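PDB 6LSV: probable 2-oxoglutarate-dependent dioxygenase At5g05600 from Arabidopsis thaliana, which oxidises the plant defence hormone jasmonate to 12-hydroxyjasmonate, using iron, molecular oxygen and 2-oxoglutarate. Local coordinates for residues Pro213-Pro218 and Val286-Asp291; Val8-Leu13 and Leu133-Tyr138; Ser123-Glu128 and Gln339-Lys344; Ala42-Ile47 and Thr255-Pro260. All blocks are in the same frame, centred on the assembly; numbering follows the deposited sequence.

Overall arrangement
The four contacts tie loops and a short helix around the double-stranded beta-helix core of this oxygenase. Contacts 1 and 2, centres 11 Å apart, touch where K214 meets W135; contact 2 meets contact 3, its centre 14 Å away, at D137-S123 and Y138-R124. These three lie side by side along the large sheet, with neighbouring strands 120-122, 137-144 and 204-212. Contact 4 lies 26 to 27 Å, centre to centre, from contacts 2 and 3, but about 4 Å from contact 1 at the nearest atoms. In sequence contact 2 precedes and contact 3 encloses contact 1; the other pairs interleave. Contact 4 ties an N-terminal segment to the catalytic domain, contact 3 another to the C-terminal part.

Contact 1 (Pro213-Pro218 and Val286-Asp291); sequences PKCPRP and VIVNSD. With AKG (2-oxoglutaric acid), chain C.
C215 and N289 are joined backbone to backbone: C215 N donates to N289 O over 3.0 Å at 156°, from well above the carbonyl plane, in two loops that form no regular strand. Water 1 bridges P213 O and N289 N, accepting from N289 N at 3.1 Å. Beside this polar line V288 supplies the apolar part. V288 CG2 touches both C215 CB (3.8 Å) and P218 CB (4.0 Å). The compact proline ring suits its place by laying P218 CB flat against main chain, 3.2 Å from V288 O, and against N289 CA. K214 lays its methylenes over main chain, with K214 CB 3.4 Å from S290 O, before its bent chain carries the amine away, as suits a long, partly exposed residue with a charged end. V286, the last residue of strand 284-286, sets its CG2 3.4 Å from O4 of 2-oxoglutarate, while V288 packs on Y212, which binds the same cosubstrate. The contact thus joins the loop after strand 204-212 to the loop that follows V286 of the 2-oxoglutarate pocket, through main-chain polar links and carbon surfaces and with no charge pair across it.

Contact 2 (Val8-Leu13 and Leu133-Tyr138); sequences VRVQSL and LDWSDY
V10 and Q11 present their backbone N-H groups to the carboxylate of D137, one to each oxygen. V10 N reaches the syn lone pair of D137 OD1 at 2.8 Å, and Q11 N meets D137 OD2 at 3.0 Å, also on the syn side but 22° out of the carboxylate plane. S123 OG holds OD1 as well. An aspartate suits the spot: its two oxygens bind the amides of the first two residues of helix 10-15, whose N-cap position is R9, and its negative charge probably interacts favourably with the helix dipole. A side chain distant in sequence thus binds the first two amides of this short helix, fastening it to the start of strand 137-144 in the large sheet. V10 also points its beta-branched side chain across the gap. With CG1 anti to the backbone N (chi1 -171°), that methyl lies over one face of W135, 3.4 Å from the centroid of the five-membered ring, a CH-pi contact. W135 centres an inverse gamma turn, and its own CG also stands anti to the backbone N (chi1 -161°). The broad indole suits the place because it offers V10 a face and L13 its six-membered part, while NE1 is bound by K214 O. L13 meets that part obliquely, with L13 CB 3.6 Å from W135 CH2 and L13 CD1 3.7 Å from W135 CZ3.

Contact 3 (Ser123-Glu128 and Gln339-Lys344); sequences SRLGVE and QGPQGK
L125 meets G340 and P341 where the loop after strand 120-122 faces the turn after helix 334-339. From its CB, 4.3 Å from P341 CD, the chain runs to CG, set anti to the backbone N (chi1 180°) and resting 3.9 Å from G340 CA. At the tip CD2 reaches P341 CD at 4.1 Å, the two side chains crossing at a slant. The rest of L125 touches Y118 and I336, and jasmonate itself, so a branched aliphatic residue suits a place that touches both protein and jasmonate. Its carbonyl takes part too: G340 CA makes a CA-H...O contact to L125 O at 3.1 Å.

The backbones come close at G126 and G340, where the absence of side chains permits a CA to CA distance of 4.2 Å. Both have positive phi, 106° for G126 and 70° for G340, values that glycine accepts readily; G340 is the first residue to leave the helix. P341 then stiffens the turn, its ring lying near H227, an iron ligand.

Polar side chains brace each loop separately. R124 NE donates to G126 O at 3.0 Å from above the carbonyl plane, while NH1 pairs with E5. Q342 NE2 returns to Q339 O at 3.1 Å. Between the two segments no hydrogen bond crosses; they meet through carbon surfaces and a CA-H...O contact at the wall of the jasmonate pocket, while next door the backbone bond of V127 with T338 fastens the loop to helix 334-339.

Contact 4 (Ala42-Ile47 and Thr255-Pro260); sequences ATNIPI and TVKPHP
T43 and V256 form a single bridge between two loops that run roughly the same way, 43° apart. Hydrogen bonds come first: T43 N donates to T255 O at 2.8 Å, nearly along the C=O axis, and K257 N returns to T43 O at 3.1 Å and 171°, the pattern of one parallel bridge. T43 OG1 adds a weak bond to T255 O, which a threonine can supply from a short branch. Water 2 lies farther on between I45 N and K257 O.

Among the side chains, K257 NZ donates to N44 OD1 at 2.6 Å, from above the plane of the amide. The two chains lie side by side and point the same way, a lysine suiting the place because its chain is long enough to pass A42 and still carry an amine to N44. T255 OG1, by contrast, is bound by Q246.

Apolar contacts make the third group. A42 CB packs on K257 CB at 3.6 Å, a small methyl against a methylene. I45 CG1 meets V256 CG1 at 3.7 Å, the side chains crossing at about a right angle, and I45 continues onto F77 and Q79. I47 CG2 lies over one face of H259, 4.2 Å from the ring centroid, a CH-pi contact; P260 CD covers the opposite face.

At the surface, the N-terminal segment leading into edge strand 47-49 is thereby laid beside the segment that links strand 253-255 to strand 263-267, joining the N-terminal region to the double-stranded beta-helix of 2-oxoglutarate oxygenases.

Contact 1 (Pro213-Pro218 and Val286-Asp291)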
loop_
_atom_site.group_PDB
_atom_site.type_symbol
_atom_site.label_atom_id
_atom_site.label_comp_id
_atom_site.label_asym_id
_atom_site.label_seq_id
_atom_site.Cartn_x
_atom_site.Cartn_y
_atom_site.Cartn_z
ATOM N N PRO A 213 8.893 -14.293 1.164
ATOM C CA PRO A 213 9.721 -15.477 0.883
ATOM C C PRO A 213 8.877 -16.726 0.689
ATOM O O PRO A 213 7.652 -16.662 0.814
ATOM C CB PRO A 213 10.611 -15.585 2.131
ATOM C CG PRO A 213 10.500 -14.249 2.822
ATOM C CD PRO A 213 9.114 -13.783 2.526
ATOM N N LYS A 214 9.497 -17.863 0.384
ATOM C CA LYS A 214 8.712 -19.075 0.215
ATOM C C LYS A 214 8.205 -19.550 1.577
ATOM O O LYS A 214 8.837 -19.327 2.615
ATOM C CB LYS A 214 9.529 -20.167 -0.487
ATOM C CG LYS A 214 10.146 -19.765 -1.840
ATOM C CD LYS A 214 11.297 -20.658 -2.212
ATOM C CE LYS A 214 12.301 -20.849 -1.096
ATOM N NZ LYS A 214 12.654 -19.732 -0.174
ATOM N N CYS A 215 7.030 -20.175 1.570
ATOM C CA CYS A 215 6.355 -20.558 2.792
ATOM C C CYS A 215 6.106 -22.059 2.786
ATOM O O CYS A 215 5.574 -22.589 1.802
ATOM C CB CYS A 215 5.024 -19.805 2.940
ATOM S SG CYS A 215 4.135 -20.191 4.451
ATOM N N PRO A 216 6.472 -22.775 3.852
ATOM C CA PRO A 216 6.340 -24.240 3.826
ATOM C C PRO A 216 4.902 -24.723 3.751
ATOM O O PRO A 216 4.661 -25.799 3.192
ATOM C CB PRO A 216 7.019 -24.674 5.131
ATOM C CG PRO A 216 6.982 -23.464 6.005
ATOM C CD PRO A 216 7.087 -22.286 5.096
ATOM N N ARG A 217 3.942 -23.975 4.297
ATOM C CA ARG A 217 2.523 -24.340 4.240
ATOM C C ARG A 217 1.704 -23.095 3.929
ATOM O O ARG A 217 1.015 -22.546 4.798
ATOM C CB ARG A 217 2.068 -24.987 5.552
ATOM C CG ARG A 217 2.884 -26.205 5.980
ATOM C CD ARG A 217 2.328 -27.493 5.393
ATOM N NE ARG A 217 0.869 -27.495 5.386
ATOM C CZ ARG A 217 0.119 -28.097 6.304
ATOM N NH1 ARG A 217 0.690 -28.751 7.306
ATOM N NH2 ARG A 217 -1.202 -28.044 6.220
ATOM N N PRO A 218 1.738 -22.628 2.675
ATOM C CA PRO A 218 1.103 -21.340 2.355
ATOM C C PRO A 218 -0.410 -21.360 2.431
ATOM O O PRO A 218 -1.017 -20.286 2.508
ATOM C CB PRO A 218 1.580 -21.062 0.927
ATOM C CG PRO A 218 1.802 -22.417 0.358
ATOM C CD PRO A 218 2.347 -23.248 1.486
ATOM N N VAL A 286 -2.294 -10.474 0.611
ATOM C CA VAL A 286 -1.304 -11.180 -0.191
ATOM C C VAL A 286 -1.261 -12.629 0.269
ATOM O O VAL A 286 -1.205 -12.903 1.473
ATOM C CB VAL A 286 0.091 -10.530 -0.094
ATOM C CG1 VAL A 286 1.030 -11.136 -1.126
ATOM C CG2 VAL A 286 -0.004 -9.025 -0.285
ATOM N N ILE A 287 -1.310 -13.548 -0.687
ATOM C CA ILE A 287 -1.088 -14.954 -0.419
ATOM C C ILE A 287 0.333 -15.289 -0.844
ATOM O O ILE A 287 0.939 -14.607 -1.675
ATOM C CB ILE A 287 -2.118 -15.861 -1.130
ATOM C CG1 ILE A 287 -1.995 -15.734 -2.648
ATOM C CG2 ILE A 287 -3.531 -15.528 -0.673
ATOM C CD1 ILE A 287 -3.040 -16.527 -3.410
ATOM N N VAL A 288 0.881 -16.346 -0.251
ATOM C CA VAL A 288 2.251 -16.763 -0.535
ATOM C C VAL A 288 2.211 -18.174 -1.105
ATOM O O VAL A 288 1.136 -18.775 -1.209
ATOM C CB VAL A 288 3.132 -16.682 0.728
ATOM C CG1 VAL A 288 3.503 -15.241 1.024
ATOM C CG2 VAL A 288 2.412 -17.287 1.921
ATOM N N ASN A 289 3.365 -18.706 -1.506
ATOM C CA ASN A 289 3.432 -20.103 -1.914
ATOM C C ASN A 289 4.794 -20.680 -1.553
ATOM O O ASN A 289 5.709 -19.970 -1.126
ATOM C CB ASN A 289 3.128 -20.290 -3.407
ATOM C CG ASN A 289 3.891 -19.333 -4.291
ATOM O OD1 ASN A 289 5.050 -19.015 -4.035
ATOM N ND2 ASN A 289 3.241 -18.876 -5.355
ATOM N N SER A 290 4.910 -21.995 -1.738
ATOM C CA SER A 290 6.056 -22.750 -1.256
ATOM C C SER A 290 7.246 -22.715 -2.198
ATOM O O SER A 290 8.353 -23.071 -1.780
ATOM C CB SER A 290 5.653 -24.208 -1.029
ATOM O OG SER A 290 5.158 -24.784 -2.227
ATOM N N ASP A 291 7.053 -22.301 -3.450
ATOM C CA ASP A 291 8.040 -22.545 -4.489
ATOM C C ASP A 291 8.732 -21.299 -5.016
ATOM O O ASP A 291 9.819 -21.421 -5.590
ATOM C CB ASP A 291 7.389 -23.291 -5.662
ATOM C CG ASP A 291 6.617 -24.514 -5.198
ATOM O OD1 ASP A 291 7.193 -25.287 -4.402
ATOM O OD2 ASP A 291 5.449 -24.701 -5.611
HETATM C C1 AKG C . 0.718 -3.312 0.217
HETATM O O1 AKG C . 0.080 -2.265 -0.056
HETATM O O2 AKG C . 1.632 -3.268 1.086
HETATM C C2 AKG C . 0.355 -4.623 -0.490
HETATM O O5 AKG C . -0.734 -5.067 -0.340
HETATM C C3 AKG C . 1.353 -5.374 -1.382
HETATM C C4 AKG C . 0.603 -5.993 -2.565
HETATM C C5 AKG C . 1.433 -7.094 -3.229
HETATM O O3 AKG C . 1.303 -7.351 -4.455
HETATM O O4 AKG C . 2.252 -7.749 -2.538
HETATM O O HOH W 1 6.039 -17.183 -1.178
#

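Contact 2 (Val8-Leu13 and Leu133-Tyr138)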
loop_
_atom_site.group_PDB
_atom_site.type_symbol
_atom_site.label_atom_id
_atom_site.label_comp_id
_atom_site.label_asym_id
_atom_site.label_seq_id
_atom_site.Cartn_x
_atom_site.Cartn_y
_atom_site.Cartn_z
ATOM N N VAL A 8 11.219 -11.726 14.633
ATOM C CA VAL A 8 11.707 -12.831 13.820
ATOM C C VAL A 8 11.599 -12.414 12.361
ATOM O O VAL A 8 10.513 -12.052 11.891
ATOM C CB VAL A 8 10.913 -14.117 14.085
ATOM C CG1 VAL A 8 11.211 -15.144 13.015
ATOM C CG2 VAL A 8 11.239 -14.660 15.456
ATOM N N ARG A 9 12.717 -12.451 11.642
ATOM C CA ARG A 9 12.709 -12.114 10.223
ATOM C C ARG A 9 12.208 -13.311 9.427
ATOM O O ARG A 9 12.821 -14.382 9.458
ATOM C CB ARG A 9 14.100 -11.696 9.760
ATOM C CG ARG A 9 14.704 -10.576 10.586
ATOM C CD ARG A 9 13.823 -9.339 10.584
ATOM N NE ARG A 9 14.413 -8.267 11.379
ATOM C CZ ARG A 9 13.861 -7.070 11.557
ATOM N NH1 ARG A 9 12.695 -6.785 10.994
ATOM N NH2 ARG A 9 14.473 -6.161 12.302
ATOM N N VAL A 10 11.091 -13.130 8.716
ATOM C CA VAL A 10 10.473 -14.234 7.986
ATOM C C VAL A 10 11.463 -14.874 7.022
ATOM O O VAL A 10 11.392 -16.080 6.754
ATOM C CB VAL A 10 9.203 -13.740 7.262
ATOM C CG1 VAL A 10 8.430 -14.905 6.685
ATOM C CG2 VAL A 10 8.327 -12.955 8.223
ATOM N N GLN A 11 12.413 -14.091 6.507
ATOM C CA GLN A 11 13.454 -14.660 5.659
ATOM C C GLN A 11 14.269 -15.707 6.409
ATOM O O GLN A 11 14.689 -16.712 5.822
ATOM C CB GLN A 11 14.363 -13.554 5.127
ATOM C CG GLN A 11 15.349 -14.035 4.084
ATOM C CD GLN A 11 16.443 -13.029 3.805
ATOM O OE1 GLN A 11 16.456 -11.931 4.368
ATOM N NE2 GLN A 11 17.373 -13.397 2.931
ATOM N N SER A 12 14.504 -15.490 7.707
ATOM C CA SER A 12 15.253 -16.464 8.496
ATOM C C SER A 12 14.513 -17.789 8.574
ATOM O O SER A 12 15.133 -18.859 8.547
ATOM C CB SER A 12 15.513 -15.928 9.905
ATOM O OG SER A 12 16.171 -14.675 9.874
ATOM N N LEU A 13 13.185 -17.737 8.679
ATOM C CA LEU A 13 12.400 -18.964 8.733
ATOM C C LEU A 13 12.453 -19.706 7.403
ATOM O O LEU A 13 12.663 -20.924 7.367
ATOM C CB LEU A 13 10.956 -18.643 9.127
ATOM C CG LEU A 13 10.801 -17.697 10.322
ATOM C CD1 LEU A 13 9.368 -17.204 10.453
ATOM C CD2 LEU A 13 11.250 -18.390 11.598
ATOM N N LEU A 133 1.039 -13.295 12.957
ATOM C CA LEU A 133 1.982 -12.583 12.114
ATOM C C LEU A 133 1.799 -12.973 10.653
ATOM O O LEU A 133 1.231 -14.021 10.329
ATOM C CB LEU A 133 3.423 -12.855 12.551
ATOM C CG LEU A 133 3.731 -12.414 13.979
ATOM C CD1 LEU A 133 5.149 -12.798 14.356
ATOM C CD2 LEU A 133 3.516 -10.918 14.122
ATOM N N ASP A 134 2.297 -12.110 9.773
ATOM C CA ASP A 134 2.223 -12.327 8.339
ATOM C C ASP A 134 3.558 -12.835 7.806
ATOM O O ASP A 134 4.622 -12.563 8.373
ATOM C CB ASP A 134 1.821 -11.040 7.620
ATOM C CG ASP A 134 0.382 -10.644 7.899
ATOM O OD1 ASP A 134 -0.399 -11.510 8.349
ATOM O OD2 ASP A 134 0.035 -9.465 7.675
ATOM N N TRP A 135 3.489 -13.581 6.705
ATOM C CA TRP A 135 4.676 -14.201 6.117
ATOM C C TRP A 135 5.349 -13.224 5.154
ATOM O O TRP A 135 5.385 -13.416 3.938
ATOM C CB TRP A 135 4.307 -15.503 5.417
ATOM C CG TRP A 135 5.491 -16.399 5.189
ATOM C CD1 TRP A 135 6.194 -16.555 4.029
ATOM C CD2 TRP A 135 6.115 -17.255 6.152
ATOM N NE1 TRP A 135 7.213 -17.458 4.210
ATOM C CE2 TRP A 135 7.187 -17.901 5.506
ATOM C CE3 TRP A 135 5.872 -17.536 7.500
ATOM C CZ2 TRP A 135 8.013 -18.813 6.160
ATOM C CZ3 TRP A 135 6.692 -18.441 8.148
ATOM C CH2 TRP A 135 7.748 -19.070 7.479
ATOM N N SER A 136 5.901 -12.159 5.729
ATOM C CA SER A 136 6.591 -11.175 4.909
ATOM C C SER A 136 7.515 -10.335 5.772
ATOM O O SER A 136 7.249 -10.101 6.955
ATOM C CB SER A 136 5.610 -10.255 4.173
ATOM O OG SER A 136 4.553 -9.848 5.022
ATOM N N ASP A 137 8.606 -9.894 5.156
ATOM C CA ASP A 137 9.435 -8.806 5.644
ATOM C C ASP A 137 9.186 -7.592 4.760
ATOM O O ASP A 137 8.659 -7.710 3.650
ATOM C CB ASP A 137 10.920 -9.184 5.625
ATOM C CG ASP A 137 11.222 -10.413 6.464
ATOM O OD1 ASP A 137 10.545 -10.619 7.493
ATOM O OD2 ASP A 137 12.134 -11.178 6.089
ATOM N N TYR A 138 9.564 -6.416 5.251
ATOM C CA TYR A 138 9.301 -5.207 4.488
ATOM C C TYR A 138 10.316 -4.136 4.856
ATOM O O TYR A 138 11.021 -4.233 5.864
ATOM C CB TYR A 138 7.871 -4.700 4.723
ATOM C CG TYR A 138 7.634 -4.181 6.123
ATOM C CD1 TYR A 138 7.853 -2.846 6.433
ATOM C CD2 TYR A 138 7.190 -5.028 7.133
ATOM C CE1 TYR A 138 7.642 -2.367 7.710
ATOM C CE2 TYR A 138 6.974 -4.558 8.416
ATOM C CZ TYR A 138 7.203 -3.226 8.699
ATOM O OH TYR A 138 6.996 -2.742 9.974
#

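Contact 3 (Ser123-Glu128 and Gln339-Lys344)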
loop_
_atom_site.group_PDB
_atom_site.type_symbol
_atom_site.label_atom_id
_atom_site.label_comp_id
_atom_site.label_asym_id
_atom_site.label_seq_id
_atom_site.Cartn_x
_atom_site.Cartn_y
_atom_site.Cartn_z
ATOM N N SER A 123 9.416 -6.436 10.077
ATOM C CA SER A 123 8.787 -7.736 9.868
ATOM C C SER A 123 7.374 -7.840 10.425
ATOM O O SER A 123 6.723 -8.863 10.194
ATOM C CB SER A 123 9.639 -8.855 10.483
ATOM O OG SER A 123 10.632 -9.283 9.566
ATOM N N ARG A 124 6.871 -6.835 11.136
ATOM C CA ARG A 124 5.507 -6.876 11.637
ATOM C C ARG A 124 4.939 -5.464 11.653
ATOM O O ARG A 124 5.668 -4.472 11.556
ATOM C CB ARG A 124 5.436 -7.506 13.036
ATOM C CG ARG A 124 5.919 -6.596 14.155
ATOM C CD ARG A 124 5.846 -7.286 15.507
ATOM N NE ARG A 124 4.539 -7.118 16.132
ATOM C CZ ARG A 124 4.028 -7.943 17.041
ATOM N NH1 ARG A 124 4.715 -9.005 17.441
ATOM N NH2 ARG A 124 2.828 -7.707 17.548
ATOM N N LEU A 125 3.618 -5.391 11.774
ATOM C CA LEU A 125 2.895 -4.128 11.837
ATOM C C LEU A 125 1.896 -4.232 12.979
ATOM O O LEU A 125 1.031 -5.114 12.971
ATOM C CB LEU A 125 2.198 -3.834 10.505
ATOM C CG LEU A 125 1.362 -2.570 10.312
ATOM C CD1 LEU A 125 2.150 -1.326 10.684
ATOM C CD2 LEU A 125 0.893 -2.488 8.865
ATOM N N GLY A 126 2.030 -3.356 13.966
ATOM C CA GLY A 126 1.268 -3.457 15.191
ATOM C C GLY A 126 2.121 -3.942 16.351
ATOM O O GLY A 126 3.234 -4.449 16.189
ATOM N N VAL A 127 1.575 -3.782 17.555
ATOM C CA VAL A 127 2.371 -3.983 18.761
ATOM C C VAL A 127 1.661 -4.883 19.766
ATOM O O VAL A 127 1.980 -4.850 20.959
ATOM C CB VAL A 127 2.734 -2.627 19.398
ATOM C CG1 VAL A 127 3.644 -1.838 18.475
ATOM C CG2 VAL A 127 1.477 -1.828 19.715
ATOM N N GLU A 128 0.700 -5.686 19.302
ATOM C CA GLU A 128 0.055 -6.671 20.164
ATOM C C GLU A 128 0.985 -7.869 20.355
ATOM O O GLU A 128 1.545 -8.391 19.382
ATOM C CB GLU A 128 -1.283 -7.111 19.571
ATOM C CG GLU A 128 -2.355 -7.522 20.605
ATOM C CD GLU A 128 -2.541 -6.510 21.743
ATOM O OE1 GLU A 128 -1.790 -6.548 22.748
ATOM O OE2 GLU A 128 -3.448 -5.659 21.620
ATOM N N GLN A 339 -2.491 -1.593 15.742
ATOM C CA GLN A 339 -3.197 -2.860 15.601
ATOM C C GLN A 339 -2.738 -3.710 14.426
ATOM O O GLN A 339 -3.056 -4.904 14.393
ATOM C CB GLN A 339 -4.705 -2.616 15.442
ATOM C CG GLN A 339 -5.376 -1.975 16.630
ATOM C CD GLN A 339 -6.884 -1.931 16.475
ATOM O OE1 GLN A 339 -7.402 -1.855 15.359
ATOM N NE2 GLN A 339 -7.600 -1.983 17.594
ATOM N N GLY A 340 -2.026 -3.135 13.461
ATOM C CA GLY A 340 -1.730 -3.834 12.233
ATOM C C GLY A 340 -2.971 -4.020 11.384
ATOM O O GLY A 340 -4.030 -3.438 11.652
ATOM N N PRO A 341 -2.863 -4.841 10.333
ATOM C CA PRO A 341 -4.001 -5.047 9.424
ATOM C C PRO A 341 -5.265 -5.520 10.124
ATOM O O PRO A 341 -5.266 -6.552 10.800
ATOM C CB PRO A 341 -3.479 -6.113 8.453
ATOM C CG PRO A 341 -2.005 -5.918 8.454
ATOM C CD PRO A 341 -1.649 -5.527 9.861
ATOM N N GLN A 342 -6.350 -4.763 9.964
ATOM C CA GLN A 342 -7.653 -5.127 10.504
ATOM C C GLN A 342 -8.741 -4.982 9.445
ATOM O O GLN A 342 -9.878 -4.621 9.761
ATOM C CB GLN A 342 -7.995 -4.285 11.734
ATOM C CG GLN A 342 -7.066 -4.476 12.922
ATOM C CD GLN A 342 -6.914 -5.930 13.341
ATOM O OE1 GLN A 342 -7.793 -6.761 13.107
ATOM N NE2 GLN A 342 -5.787 -6.241 13.969
ATOM N N GLY A 343 -8.409 -5.260 8.188
ATOM C CA GLY A 343 -9.394 -5.122 7.129
ATOM C C GLY A 343 -9.796 -3.675 6.947
ATOM O O GLY A 343 -8.972 -2.758 7.036
ATOM N N LYS A 344 -11.087 -3.460 6.693
ATOM C CA LYS A 344 -11.652 -2.122 6.582
ATOM C C LYS A 344 -12.368 -1.689 7.856
ATOM O O LYS A 344 -13.192 -0.768 7.815
ATOM C CB LYS A 344 -12.604 -2.044 5.387
ATOM C CG LYS A 344 -11.944 -2.324 4.044
ATOM C CD LYS A 344 -12.737 -1.714 2.901
ATOM C CE LYS A 344 -13.028 -0.242 3.152
ATOM N NZ LYS A 344 -13.454 0.470 1.914
#

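Contact 4 (Ala42-Ile47 and Thr255-Pro260)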
loop_
_atom_site.group_PDB
_atom_site.type_symbol
_atom_site.label_atom_id
_atom_site.label_comp_id
_atom_site.label_asym_id
_atom_site.label_seq_id
_atom_site.Cartn_x
_atom_site.Cartn_y
_atom_site.Cartn_z
ATOM N N ALA A 42 -5.570 -16.442 -11.722
ATOM C CA ALA A 42 -5.426 -14.992 -11.642
ATOM C C ALA A 42 -6.255 -14.300 -12.719
ATOM O O ALA A 42 -6.077 -14.558 -13.909
ATOM C CB ALA A 42 -3.967 -14.598 -11.764
ATOM N N THR A 43 -7.150 -13.410 -12.300
ATOM C CA THR A 43 -8.076 -12.763 -13.216
ATOM C C THR A 43 -7.512 -11.443 -13.725
ATOM O O THR A 43 -6.733 -10.770 -13.044
ATOM C CB THR A 43 -9.423 -12.521 -12.537
ATOM O OG1 THR A 43 -9.292 -11.441 -11.606
ATOM C CG2 THR A 43 -9.882 -13.775 -11.798
ATOM N N ASN A 44 -7.922 -11.074 -14.938
ATOM C CA ASN A 44 -7.446 -9.853 -15.575
ATOM C C ASN A 44 -8.170 -8.630 -15.029
ATOM O O ASN A 44 -9.379 -8.660 -14.779
ATOM C CB ASN A 44 -7.646 -9.921 -17.089
ATOM C CG ASN A 44 -7.127 -11.203 -17.691
ATOM O OD1 ASN A 44 -5.956 -11.308 -18.055
ATOM N ND2 ASN A 44 -8.000 -12.186 -17.810
ATOM N N ILE A 45 -7.424 -7.548 -14.862
ATOM C CA ILE A 45 -7.954 -6.257 -14.434
ATOM C C ILE A 45 -7.947 -5.334 -15.646
ATOM O O ILE A 45 -6.882 -5.114 -16.239
ATOM C CB ILE A 45 -7.132 -5.658 -13.282
ATOM C CG1 ILE A 45 -6.941 -6.689 -12.164
ATOM C CG2 ILE A 45 -7.796 -4.393 -12.754
ATOM C CD1 ILE A 45 -8.218 -7.378 -11.731
ATOM N N PRO A 46 -9.091 -4.784 -16.054
ATOM C CA PRO A 46 -9.111 -3.922 -17.243
ATOM C C PRO A 46 -8.187 -2.725 -17.070
ATOM O O PRO A 46 -8.155 -2.087 -16.015
ATOM C CB PRO A 46 -10.580 -3.496 -17.352
ATOM C CG PRO A 46 -11.342 -4.538 -16.580
ATOM C CD PRO A 46 -10.430 -4.953 -15.465
ATOM N N ILE A 47 -7.428 -2.427 -18.121
ATOM C CA ILE A 47 -6.370 -1.427 -18.056
ATOM C C ILE A 47 -6.871 -0.102 -18.609
ATOM O O ILE A 47 -7.747 -0.045 -19.480
ATOM C CB ILE A 47 -5.104 -1.889 -18.808
ATOM C CG1 ILE A 47 -5.442 -2.264 -20.252
ATOM C CG2 ILE A 47 -4.441 -3.051 -18.079
ATOM C CD1 ILE A 47 -4.222 -2.437 -21.130
ATOM N N THR A 255 -7.673 -13.133 -7.126
ATOM C CA THR A 255 -6.246 -12.983 -7.376
ATOM C C THR A 255 -6.016 -12.157 -8.636
ATOM O O THR A 255 -6.618 -12.420 -9.681
ATOM C CB THR A 255 -5.580 -14.352 -7.512
ATOM O OG1 THR A 255 -5.950 -15.175 -6.398
ATOM C CG2 THR A 255 -4.069 -14.208 -7.554
ATOM N N VAL A 256 -5.132 -11.168 -8.536
ATOM C CA VAL A 256 -4.911 -10.182 -9.588
ATOM C C VAL A 256 -3.729 -10.622 -10.440
ATOM O O VAL A 256 -2.621 -10.817 -9.926
ATOM C CB VAL A 256 -4.666 -8.787 -8.992
ATOM C CG1 VAL A 256 -4.095 -7.847 -10.039
ATOM C CG2 VAL A 256 -5.952 -8.230 -8.402
ATOM N N LYS A 257 -3.958 -10.773 -11.741
ATOM C CA LYS A 257 -2.863 -11.025 -12.674
ATOM C C LYS A 257 -2.219 -9.702 -13.069
ATOM O O LYS A 257 -2.884 -8.862 -13.685
ATOM C CB LYS A 257 -3.355 -11.753 -13.918
ATOM C CG LYS A 257 -2.308 -11.809 -15.021
ATOM C CD LYS A 257 -2.700 -12.714 -16.178
ATOM C CE LYS A 257 -4.181 -13.022 -16.198
ATOM N NZ LYS A 257 -4.606 -13.456 -17.561
ATOM N N PRO A 258 -0.948 -9.474 -12.744
ATOM C CA PRO A 258 -0.335 -8.183 -13.066
ATOM C C PRO A 258 -0.101 -8.040 -14.561
ATOM O O PRO A 258 0.278 -8.990 -15.248
ATOM C CB PRO A 258 0.985 -8.220 -12.291
ATOM C CG PRO A 258 1.327 -9.669 -12.257
ATOM C CD PRO A 258 0.012 -10.395 -12.111
ATOM N N HIS A 259 -0.352 -6.838 -15.061
ATOM C CA HIS A 259 -0.090 -6.486 -16.447
ATOM C C HIS A 259 1.300 -5.865 -16.560
ATOM O O HIS A 259 1.670 -5.030 -15.730
ATOM C CB HIS A 259 -1.143 -5.509 -16.962
ATOM C CG HIS A 259 -1.064 -5.247 -18.434
ATOM N ND1 HIS A 259 -1.812 -5.948 -19.355
ATOM C CD2 HIS A 259 -0.330 -4.359 -19.145
ATOM C CE1 HIS A 259 -1.538 -5.507 -20.571
ATOM N NE2 HIS A 259 -0.642 -4.542 -20.470
ATOM N N PRO A 260 2.075 -6.281 -17.561
ATOM C CA PRO A 260 3.466 -5.822 -17.676
ATOM C C PRO A 260 3.599 -4.306 -17.658
ATOM O O PRO A 260 2.963 -3.596 -18.440
ATOM C CB PRO A 260 3.921 -6.405 -19.020
ATOM C CG PRO A 260 2.714 -7.063 -19.633
ATOM C CD PRO A 260 1.771 -7.353 -18.517
HETATM O O HOH W 2 -4.471 -7.619 -15.174
#